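Local structure of gamma-glutamyltranspeptidase (Ggt) (Helicobacter pylori 26695, 5BPK) at residues S5-W10 and S176-S181. The protein is an Ntn-hydrolase that probably cleaves gamma-glutamyl bonds, as in glutathione, and transfers the gamma-glutamyl group to water or another acceptor. Residues are numbered along the deposited sequence; the frame is centred on the assembly and turned at random.
With EDO (1,2-ethanediol), chain S.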
loop_
_atom_site.group_PDB
_atom_site.type_symbol
_atom_site.label_atom_id
_atom_site.label_comp_id
_atom_site.label_asym_id
_atom_site.label_seq_id
_atom_site.Cartn_x
_atom_site.Cartn_y
_atom_site.Cartn_z
ATOM N N SER B 5 -5.109 -2.808 -9.264
ATOM C CA SER B 5 -5.792 -4.078 -9.284
ATOM C C SER B 5 -5.999 -4.504 -10.731
ATOM O O SER B 5 -6.436 -3.691 -11.563
ATOM C CB SER B 5 -7.150 -3.957 -8.585
ATOM O OG SER B 5 -7.012 -3.703 -7.184
ATOM N N VAL B 6 -5.731 -5.779 -11.014
ATOM C CA VAL B 6 -5.866 -6.316 -12.359
ATOM C C VAL B 6 -6.531 -7.689 -12.306
ATOM O O VAL B 6 -6.194 -8.514 -11.465
ATOM C CB VAL B 6 -4.491 -6.473 -13.085
ATOM C CG1 VAL B 6 -4.704 -6.803 -14.559
ATOM C CG2 VAL B 6 -3.610 -5.211 -12.925
ATOM N N ALA B 7 -7.454 -7.933 -13.227
ATOM C CA ALA B 7 -8.040 -9.265 -13.395
ATOM C C ALA B 7 -8.233 -9.526 -14.879
ATOM O O ALA B 7 -8.753 -8.651 -15.590
ATOM C CB ALA B 7 -9.357 -9.378 -12.644
ATOM N N ASP B 8 -7.788 -10.701 -15.341
ATOM C CA ASP B 8 -7.844 -11.055 -16.760
ATOM C C ASP B 8 -8.943 -12.086 -17.068
ATOM O O ASP B 8 -9.655 -12.536 -16.172
ATOM C CB ASP B 8 -6.462 -11.476 -17.300
ATOM C CG ASP B 8 -5.948 -12.788 -16.732
ATOM O OD1 ASP B 8 -6.747 -13.667 -16.340
ATOM O OD2 ASP B 8 -4.709 -12.941 -16.709
ATOM N N ARG B 9 -9.089 -12.437 -18.341
ATOM C CA ARG B 9 -10.182 -13.310 -18.772
ATOM C C ARG B 9 -10.003 -14.768 -18.353
ATOM O O ARG B 9 -10.975 -15.529 -18.318
ATOM C CB ARG B 9 -10.353 -13.225 -20.292
ATOM C CG ARG B 9 -9.209 -13.824 -21.095
ATOM C CD ARG B 9 -9.212 -13.287 -22.521
ATOM N NE ARG B 9 -10.417 -13.658 -23.270
ATOM C CZ ARG B 9 -10.621 -13.327 -24.541
ATOM N NH1 ARG B 9 -11.735 -13.693 -25.163
ATOM N NH2 ARG B 9 -9.704 -12.629 -25.194
ATOM N N TRP B 10 -8.770 -15.153 -18.026
ATOM C CA TRP B 10 -8.465 -16.546 -17.703
ATOM C C TRP B 10 -8.664 -16.899 -16.241
ATOM O O TRP B 10 -8.680 -18.072 -15.886
ATOM C CB TRP B 10 -7.046 -16.905 -18.149
ATOM C CG TRP B 10 -6.880 -16.751 -19.632
ATOM C CD1 TRP B 10 -7.339 -17.599 -20.597
ATOM C CD2 TRP B 10 -6.268 -15.657 -20.320
ATOM N NE1 TRP B 10 -7.016 -17.123 -21.843
ATOM C CE2 TRP B 10 -6.352 -15.933 -21.702
ATOM C CE3 TRP B 10 -5.626 -14.486 -19.906
ATOM C CZ2 TRP B 10 -5.838 -15.071 -22.663
ATOM C CZ3 TRP B 10 -5.114 -13.634 -20.861
ATOM C CH2 TRP B 10 -5.218 -13.923 -22.219
ATOM N N SER B 176 -17.103 -14.262 -17.947
ATOM C CA SER B 176 -17.392 -13.481 -16.741
ATOM C C SER B 176 -17.645 -12.020 -17.071
ATOM O O SER B 176 -17.341 -11.560 -18.176
ATOM C CB SER B 176 -16.205 -13.559 -15.781
ATOM O OG SER B 176 -15.991 -14.879 -15.333
ATOM N N VAL B 177 -18.204 -11.296 -16.100
ATOM C CA VAL B 177 -18.300 -9.850 -16.167
ATOM C C VAL B 177 -17.396 -9.249 -15.095
ATOM O O VAL B 177 -17.359 -9.723 -13.960
ATOM C CB VAL B 177 -19.749 -9.328 -16.005
ATOM C CG1 VAL B 177 -20.359 -9.774 -14.689
ATOM C CG2 VAL B 177 -19.777 -7.809 -16.140
ATOM N N PHE B 178 -16.661 -8.215 -15.484
ATOM C CA PHE B 178 -15.751 -7.501 -14.606
ATOM C C PHE B 178 -16.304 -6.113 -14.318
ATOM O O PHE B 178 -16.573 -5.348 -15.243
ATOM C CB PHE B 178 -14.388 -7.362 -15.275
ATOM C CG PHE B 178 -13.763 -8.671 -15.637
ATOM C CD1 PHE B 178 -14.145 -9.335 -16.798
ATOM C CD2 PHE B 178 -12.786 -9.243 -14.838
ATOM C CE1 PHE B 178 -13.580 -10.552 -17.148
ATOM C CE2 PHE B 178 -12.213 -10.463 -15.188
ATOM C CZ PHE B 178 -12.614 -11.119 -16.344
ATOM N N TYR B 179 -16.468 -5.807 -13.031
ATOM C CA TYR B 179 -16.916 -4.498 -12.571
ATOM C C TYR B 179 -15.787 -3.843 -11.794
ATOM O O TYR B 179 -15.145 -4.484 -10.965
ATOM C CB TYR B 179 -18.150 -4.618 -11.675
ATOM C CG TYR B 179 -19.384 -5.068 -12.407
ATOM C CD1 TYR B 179 -19.975 -4.250 -13.363
ATOM C CD2 TYR B 179 -19.965 -6.296 -12.142
ATOM C CE1 TYR B 179 -21.111 -4.648 -14.042
ATOM C CE2 TYR B 179 -21.110 -6.705 -12.821
ATOM C CZ TYR B 179 -21.674 -5.876 -13.765
ATOM O OH TYR B 179 -22.808 -6.289 -14.439
ATOM N N GLY B 180 -15.538 -2.570 -12.074
ATOM C CA GLY B 180 -14.459 -1.851 -11.430
ATOM C C GLY B 180 -14.870 -0.540 -10.811
ATOM O O GLY B 180 -15.854 0.076 -11.205
ATOM N N SER B 181 -14.091 -0.110 -9.829
ATOM C CA SER B 181 -14.253 1.208 -9.270
ATOM C C SER B 181 -12.910 1.808 -8.895
ATOM O O SER B 181 -12.063 1.152 -8.267
ATOM C CB SER B 181 -15.183 1.191 -8.054
ATOM O OG SER B 181 -15.489 2.522 -7.639
HETATM C C1 EDO S . -17.178 4.832 -10.114
HETATM O O1 EDO S . -16.597 4.799 -8.791
HETATM C C2 EDO S . -16.508 3.783 -10.991
HETATM O O2 EDO S . -15.097 4.002 -11.069
#
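Phe178 reaches from strand 176-181 to the backbone of residues 7-9, where its ring meets Ala7, Asp8 and Arg9, a clear example of two segments whose contact is carried by one aromatic side chain and not by backbone pairing. The strands are too far apart for such pairing, with 8.0 Å between Ala7 CA and Phe178 CA, and no hydrogen bond crosses between residues 5-10 and 176-181. Ala7 turns its CB toward the ring and rests 4.0 Å from Phe178 CE2, an ordinary van der Waals contact on the CD2-CE2 side of the ring. Next along the chain, the carbonyl of Asp8 comes to the ring edge near its plane, Asp8 O lying 3.3 Å from Phe178 CZ. There the oxygen faces the weakly positive C-H rim, which probably makes the approach mildly favourable. Phe178 has CG anti to its carbonyl carbon (chi1 -58°), and this torsion helps aim CE2 and CZ at the opposing backbone. Arg9 CA approaches obliquely, 4.1 Å from Phe178 CZ, while the guanidinium end leads away. The Asp8 side chain also leaves the contact: OD2 bonds to Asn12 ND2 and to the backbone N of Ala61 in the other protein chain, and OD1 accepts a weak bond from Trp10 N, closing the turn toward strand 13-19. The contact thus spans the two layers of the Ntn-hydrolase sandwich: strand 2-8 pairs with 13-19, whereas 176-181 borders 166-171, whose Val169 also touches Phe178, and both layers continue into strands of the other chain, with helix 115-120 packed against Tyr179 and Ser181.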